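Local atomic coordinates of prophenoloxidase b (Marsupenaeus japonicus, PDB entry 3WKY), a protein that carries a type 3 dicopper centre and, once activated from its zymogen form, probably hydroxylates monophenols to o-diphenols and oxidises these further. Residues 394-397 / 398-402; 294-297 / 298-302; 518-521 / 522-526. One frame throughout, in Å; residues are numbered along the deposited sequence.

Contact 1 (394-397 / 398-402) lies at the dicopper site, where His397 binds one copper of the Cu2-O2 cluster. Contact 2 (294-297 / 298-302) forms the first turns of helix 294-310, and its centre is about 16 Å from that of contact 1; the side chain of Leu297 stays about 12 Å from the cluster. These two helices meet where Phe399 CE1 packs on Arg301 CD at 3.7 Å. Contact 3 (518-521 / 522-526) belongs to the Ig-like domain, yet it reaches contact 1 through Arg525 NH2, in a salt bridge to Asp401 OD2 (2.9 Å) and a probable hydrogen bond to Asn402 OD1. Contacts 2 and 3 do not touch, their nearest atoms being about 13 Å apart.

Contact 1 of 3, residues 394-397 / 398-402; sequences FRWH and KFIDN. With CUO (Cu2-o2 cluster), chain J.
Trp396 and Phe399 run side by side from the same flank of helix 391-409 and point the same way. Their rings are neither stacked nor edge-to-face: the planes meet at 45°, with Phe399 CD2 sitting 3.8 Å from Trp396 CZ3, over the outer part of one indole face. CG1 of Ile400 comes over that same face nearer the pyrrole side, so two residues from successive helical positions line a single face of the tryptophan. With CG anti to the backbone N (chi1 -174°), the indole is swung alongside Phe399, and its NE1 donates to the carbonyl oxygen of His357.

His397 leaves the helix on another side. Its imidazole lies beside Ile400, whose CB approaches ND1 obliquely at 4.1 Å, while NE2 binds copper CU2 at 2.2 Å. O1 of the cluster lies at the ring edge, near the imidazole plane. His357 and His361 complete the histidine set on this copper, and the ring of His226 stacks against His397. Through NE1, Trp396 thus holds the backbone of a residue that binds the same metal ion.

The helical backbone fixes these positions: Ile400 N donates to Trp396 O (3.0 Å) in the carbonyl plane, and Asp401 N donates to His397 O at 2.8 Å. One turn past His397, Asp401 OD1 accepts from His227 ND1, tying helix 391-409 to helix 218-239, while OD2 forms a salt bridge with Arg525. A helix presenting a copper-binding histidine within a bundle of copper-bearing helices is characteristic of the type 3 copper centre of the hemocyanin and phenoloxidase family.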
# COMPACT_ATOMS: atom_id res chain seq x y z
N PHE A 394 -17.09 -16.85 14.78
CA PHE A 394 -16.07 -17.57 15.52
C PHE A 394 -14.73 -16.84 15.51
O PHE A 394 -13.94 -16.99 16.44
CB PHE A 394 -15.98 -19.02 15.03
CG PHE A 394 -17.21 -19.82 15.38
CD1 PHE A 394 -17.28 -20.50 16.59
CD2 PHE A 394 -18.30 -19.85 14.52
CE1 PHE A 394 -18.44 -21.21 16.94
CE2 PHE A 394 -19.45 -20.56 14.84
CZ PHE A 394 -19.51 -21.25 16.06
N ARG A 395 -14.49 -16.02 14.50
CA ARG A 395 -13.31 -15.18 14.54
C ARG A 395 -13.49 -14.10 15.62
O ARG A 395 -12.54 -13.77 16.34
CB ARG A 395 -13.05 -14.54 13.16
CG ARG A 395 -12.77 -15.57 12.04
CD ARG A 395 -11.97 -14.93 10.89
NE ARG A 395 -10.70 -14.40 11.40
CZ ARG A 395 -10.00 -13.42 10.83
NH1 ARG A 395 -10.44 -12.83 9.72
NH2 ARG A 395 -8.86 -13.01 11.40
N TRP A 396 -14.70 -13.55 15.72
CA TRP A 396 -14.98 -12.54 16.74
C TRP A 396 -14.89 -13.18 18.13
O TRP A 396 -14.29 -12.62 19.05
CB TRP A 396 -16.36 -11.92 16.50
CG TRP A 396 -16.66 -10.78 17.43
CD1 TRP A 396 -17.67 -10.71 18.35
CD2 TRP A 396 -15.92 -9.54 17.55
NE1 TRP A 396 -17.62 -9.50 19.02
CE2 TRP A 396 -16.56 -8.77 18.55
CE3 TRP A 396 -14.80 -9.01 16.89
CZ2 TRP A 396 -16.09 -7.51 18.94
CZ3 TRP A 396 -14.34 -7.73 17.27
CH2 TRP A 396 -15.00 -6.99 18.28
N HIS A 397 -15.45 -14.37 18.27
CA HIS A 397 -15.40 -15.02 19.58
C HIS A 397 -14.06 -15.62 19.95
O HIS A 397 -13.78 -15.80 21.14
CB HIS A 397 -16.56 -15.99 19.79
CG HIS A 397 -17.75 -15.28 20.32
ND1 HIS A 397 -17.88 -14.96 21.65
CD2 HIS A 397 -18.78 -14.67 19.67
CE1 HIS A 397 -18.97 -14.23 21.82
NE2 HIS A 397 -19.53 -14.05 20.64
N LYS A 398 -13.23 -15.92 18.96
CA LYS A 398 -11.86 -16.28 19.27
C LYS A 398 -11.13 -15.05 19.83
O LYS A 398 -10.36 -15.16 20.78
CB LYS A 398 -11.12 -16.87 18.06
CG LYS A 398 -9.68 -17.30 18.37
CD LYS A 398 -9.65 -18.55 19.29
CE LYS A 398 -8.20 -18.90 19.64
NZ LYS A 398 -8.10 -20.25 20.29
N PHE A 399 -11.37 -13.86 19.26
CA PHE A 399 -10.82 -12.64 19.85
C PHE A 399 -11.30 -12.47 21.30
O PHE A 399 -10.51 -12.21 22.21
CB PHE A 399 -11.21 -11.40 19.03
CG PHE A 399 -11.19 -10.11 19.83
CD1 PHE A 399 -10.00 -9.61 20.34
CD2 PHE A 399 -12.37 -9.41 20.06
CE1 PHE A 399 -9.98 -8.44 21.10
CE2 PHE A 399 -12.36 -8.24 20.80
CZ PHE A 399 -11.17 -7.75 21.33
N ILE A 400 -12.61 -12.62 21.49
CA ILE A 400 -13.19 -12.48 22.82
C ILE A 400 -12.58 -13.52 23.78
O ILE A 400 -12.19 -13.18 24.91
CB ILE A 400 -14.73 -12.60 22.77
CG1 ILE A 400 -15.31 -11.39 22.01
CG2 ILE A 400 -15.32 -12.66 24.17
CD1 ILE A 400 -14.99 -10.03 22.67
N ASP A 401 -12.45 -14.76 23.32
CA ASP A 401 -11.87 -15.78 24.20
C ASP A 401 -10.40 -15.46 24.50
O ASP A 401 -9.90 -15.77 25.59
CB ASP A 401 -11.99 -17.17 23.58
CG ASP A 401 -11.73 -18.28 24.58
OD1 ASP A 401 -12.53 -18.41 25.54
OD2 ASP A 401 -10.73 -19.01 24.44
N ASN A 402 -9.71 -14.87 23.53
CA ASN A 402 -8.33 -14.43 23.74
C ASN A 402 -8.22 -13.39 24.85
O ASN A 402 -7.24 -13.39 25.60
CB ASN A 402 -7.73 -13.84 22.44
CG ASN A 402 -7.29 -14.91 21.46
OD1 ASN A 402 -7.22 -16.10 21.80
ND2 ASN A 402 -6.94 -14.48 20.24
CU1 CUO J . -23.26 -15.22 22.08
CU2 CUO J . -21.22 -12.68 20.53
O1 CUO J . -22.59 -13.36 21.80
O2 CUO J . -23.04 -13.87 20.29

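Contact 2 of 3, residues 294-297 / 298-302; sequences VSQL and EMWRT
Gln296 lays its extended side chain along the indole of Trp300, one helical turn on. Gln296 CG sits over the six-membered ring of Trp300 in a CH-pi contact, 4.1 Å from its centroid, and the amide beyond it is turned only 26° from the indole plane. Leu297 meets the same ring at another place, CD1 approaching CZ3 to 3.5 Å. The Trp300 ring folds back along the helix, since its CG stands beside the backbone N (chi1 -68°); Gln296 O consequently lies 3.5 Å above the indole plane while also accepting from Trp300 N (3.0 Å).

On a different flank, the Glu298 carboxylate slants across Val294, with OE2 at 3.7 Å from CG1, and its OE1 is engaged in a salt bridge with Arg252. All of this belongs to the opening turns of helix 294-310 in the copper-containing domain, where Trp300 and Leu297 pack against helix 356-365, which supplies copper-binding histidines.

The amide of Gln296 is anchored back toward the helix start, OE1 accepting from Tyr293 N and Asn292 ND2. Farther out the helix reaches a subunit boundary: Ser295 OG hydrogen-bonds Asp282 OD2 of a second subunit, and Trp300 packs on Leu288 of that subunit.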
# COMPACT_ATOMS: atom_id res chain seq x y z
N VAL A 294 -14.27 2.59 15.09
CA VAL A 294 -13.30 1.52 15.30
C VAL A 294 -12.26 1.91 16.35
O VAL A 294 -11.94 1.12 17.25
CB VAL A 294 -12.59 1.12 13.97
CG1 VAL A 294 -11.49 0.06 14.22
CG2 VAL A 294 -13.60 0.59 12.94
N SER A 295 -11.77 3.14 16.30
CA SER A 295 -10.71 3.52 17.24
C SER A 295 -11.26 3.72 18.65
O SER A 295 -10.53 3.65 19.63
CB SER A 295 -9.98 4.77 16.78
OG SER A 295 -10.82 5.90 16.91
N GLN A 296 -12.57 3.96 18.74
CA GLN A 296 -13.26 3.99 20.02
C GLN A 296 -13.24 2.60 20.67
O GLN A 296 -12.81 2.44 21.83
CB GLN A 296 -14.70 4.46 19.79
CG GLN A 296 -15.57 4.58 21.04
CD GLN A 296 -17.01 4.91 20.67
OE1 GLN A 296 -17.51 4.43 19.65
NE2 GLN A 296 -17.67 5.74 21.48
N LEU A 297 -13.65 1.59 19.91
CA LEU A 297 -13.57 0.20 20.39
C LEU A 297 -12.13 -0.19 20.71
O LEU A 297 -11.87 -0.92 21.67
CB LEU A 297 -14.15 -0.79 19.36
CG LEU A 297 -15.67 -1.04 19.41
CD1 LEU A 297 -16.45 0.24 19.11
CD2 LEU A 297 -16.08 -2.16 18.44
N GLU A 298 -11.19 0.29 19.91
CA GLU A 298 -9.77 0.02 20.17
C GLU A 298 -9.30 0.62 21.48
O GLU A 298 -8.52 0.00 22.21
CB GLU A 298 -8.90 0.52 19.02
CG GLU A 298 -9.08 -0.35 17.78
CD GLU A 298 -8.37 0.20 16.57
OE1 GLU A 298 -8.10 1.42 16.54
OE2 GLU A 298 -8.12 -0.60 15.64
N MET A 299 -9.78 1.81 21.80
CA MET A 299 -9.39 2.41 23.08
C MET A 299 -10.04 1.72 24.28
O MET A 299 -9.40 1.53 25.32
CB MET A 299 -9.64 3.92 23.10
CG MET A 299 -9.01 4.59 24.34
SD MET A 299 -7.21 4.37 24.43
CE MET A 299 -6.73 5.48 23.08
N TRP A 300 -11.30 1.31 24.13
CA TRP A 300 -11.91 0.46 25.17
C TRP A 300 -11.07 -0.78 25.39
O TRP A 300 -10.83 -1.20 26.53
CB TRP A 300 -13.32 0.02 24.75
CG TRP A 300 -14.34 1.13 24.69
CD1 TRP A 300 -14.32 2.29 25.38
CD2 TRP A 300 -15.55 1.13 23.92
NE1 TRP A 300 -15.44 3.04 25.07
CE2 TRP A 300 -16.21 2.34 24.18
CE3 TRP A 300 -16.14 0.21 23.03
CZ2 TRP A 300 -17.44 2.66 23.59
CZ3 TRP A 300 -17.35 0.54 22.45
CH2 TRP A 300 -17.99 1.76 22.73
N ARG A 301 -10.62 -1.39 24.30
CA ARG A 301 -9.79 -2.59 24.38
C ARG A 301 -8.46 -2.30 25.08
O ARG A 301 -8.01 -3.07 25.95
CB ARG A 301 -9.52 -3.14 22.97
CG ARG A 301 -8.67 -4.42 22.98
CD ARG A 301 -8.60 -5.04 21.59
NE ARG A 301 -7.92 -4.17 20.63
CZ ARG A 301 -7.80 -4.45 19.33
NH1 ARG A 301 -8.30 -5.58 18.84
NH2 ARG A 301 -7.16 -3.62 18.53
N THR A 302 -7.83 -1.19 24.70
CA THR A 302 -6.59 -0.76 25.35
C THR A 302 -6.79 -0.58 26.86
O THR A 302 -5.98 -1.05 27.67
CB THR A 302 -6.10 0.56 24.72
OG1 THR A 302 -5.75 0.32 23.35
CG2 THR A 302 -4.90 1.12 25.47

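Contact 3 of 3, residues 518-521 / 522-526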
# COMPACT_ATOMS: atom_id res chain seq x y z
N MET A 518 -0.21 -31.46 21.52
CA MET A 518 -0.40 -30.19 22.18
C MET A 518 0.06 -30.25 23.63
O MET A 518 -0.25 -31.21 24.36
CB MET A 518 -1.86 -29.74 22.06
CG MET A 518 -2.21 -29.28 20.65
SD MET A 518 -3.76 -28.38 20.59
CE MET A 518 -4.96 -29.72 20.48
N ASN A 519 0.85 -29.26 24.04
CA ASN A 519 1.31 -29.17 25.42
C ASN A 519 0.20 -28.64 26.33
O ASN A 519 -0.88 -28.31 25.85
CB ASN A 519 2.61 -28.36 25.55
CG ASN A 519 2.45 -26.89 25.16
OD1 ASN A 519 1.34 -26.39 24.93
ND2 ASN A 519 3.57 -26.18 25.10
N TYR A 520 0.47 -28.56 27.63
CA TYR A 520 -0.51 -28.07 28.59
C TYR A 520 -1.01 -26.67 28.22
O TYR A 520 -2.21 -26.41 28.24
CB TYR A 520 0.07 -28.06 30.01
CG TYR A 520 -0.90 -27.55 31.06
CD1 TYR A 520 -1.08 -26.19 31.27
CD2 TYR A 520 -1.63 -28.44 31.86
CE1 TYR A 520 -1.96 -25.72 32.22
CE2 TYR A 520 -2.52 -27.97 32.81
CZ TYR A 520 -2.69 -26.62 32.99
OH TYR A 520 -3.56 -26.13 33.94
N ALA A 521 -0.09 -25.76 27.91
CA ALA A 521 -0.47 -24.38 27.59
C ALA A 521 -1.42 -24.27 26.40
O ALA A 521 -2.37 -23.48 26.41
CB ALA A 521 0.78 -23.53 27.36
N SER A 522 -1.16 -25.06 25.36
CA SER A 522 -2.01 -25.04 24.17
C SER A 522 -3.36 -25.69 24.43
O SER A 522 -4.38 -25.25 23.89
CB SER A 522 -1.32 -25.74 22.99
OG SER A 522 -0.09 -25.10 22.69
N LEU A 523 -3.37 -26.74 25.25
CA LEU A 523 -4.61 -27.44 25.54
C LEU A 523 -5.61 -26.58 26.31
O LEU A 523 -6.81 -26.81 26.23
CB LEU A 523 -4.33 -28.75 26.31
CG LEU A 523 -3.68 -29.85 25.48
CD1 LEU A 523 -3.23 -31.02 26.39
CD2 LEU A 523 -4.65 -30.36 24.44
N LEU A 524 -5.12 -25.61 27.08
CA LEU A 524 -6.01 -24.69 27.78
C LEU A 524 -7.04 -24.03 26.85
O LEU A 524 -8.15 -23.71 27.27
CB LEU A 524 -5.24 -23.58 28.49
CG LEU A 524 -4.34 -23.95 29.66
CD1 LEU A 524 -3.66 -22.70 30.21
CD2 LEU A 524 -5.15 -24.64 30.76
N ARG A 525 -6.67 -23.84 25.59
CA ARG A 525 -7.57 -23.13 24.68
C ARG A 525 -8.61 -24.09 24.12
O ARG A 525 -9.54 -23.66 23.42
CB ARG A 525 -6.79 -22.49 23.53
CG ARG A 525 -5.55 -21.68 23.95
CD ARG A 525 -5.86 -20.59 25.00
NE ARG A 525 -7.04 -19.78 24.67
CZ ARG A 525 -7.04 -18.75 23.81
NH1 ARG A 525 -5.92 -18.42 23.18
NH2 ARG A 525 -8.15 -18.07 23.59
N TYR A 526 -8.46 -25.39 24.41
CA TYR A 526 -9.32 -26.43 23.84
C TYR A 526 -10.29 -27.13 24.81
O TYR A 526 -11.31 -27.62 24.37
CB TYR A 526 -8.49 -27.51 23.13
CG TYR A 526 -8.07 -27.17 21.71
CD1 TYR A 526 -8.87 -27.49 20.63
CD2 TYR A 526 -6.86 -26.53 21.46
CE1 TYR A 526 -8.48 -27.18 19.32
CE2 TYR A 526 -6.46 -26.21 20.16
CZ TYR A 526 -7.28 -26.55 19.10
OH TYR A 526 -6.89 -26.24 17.81
O HOH W 1 1.57 -27.29 21.96
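The phenol ring of Tyr526 receives Met518 over one face: the methyl CE stands 3.8 Å above the ring plane, displaced toward the rim, and makes a CH-pi contact. The sulfur approaches more obliquely, SD coming 3.5 Å from CE2, which makes this a Met-aromatic contact as well. The two side chains cross at about a right angle, and the bend of the methionine at chi3 (-84°) turns CE in over the ring face. In the plane of the ring, at its edge, lies the carbonyl oxygen of Ser522. The second flat group, Tyr520, is met obliquely by Leu524, whose CD2 is 3.7 Å from CE1; Tyr520 OH is hydrogen-bonded to Arg638 O.

Behind the thioether, Met518 CB packs on Leu523 CD2 at 3.7 Å. Leu523 and Tyr526 also rest on Ala508 of strand 501-509, so the apolar side of this turn lies against the sheet, whereas Tyr526 additionally reaches Asn234 and Leu238 of helix 218-239.

The polar side is organised by Asn519. With its CG placed between the backbone N and the carbonyl carbon (chi1 65°), the amide folds over the helix start, and OD1 accepts from Ser522 N at 2.9 Å with an N-H...O angle of 158°. The backbone carbonyl of Asn519 takes the next amide, Leu523 N, at 3.0 Å. A water accepts from Asn519 N and donates to Ser522 OG (2.8 Å), closing the loop from the other direction. This is the asparagine N-cap of the short helix 520-523, resembling a capping box with its return bond relayed by water, within the Ig-like domain of the hemocyanin family.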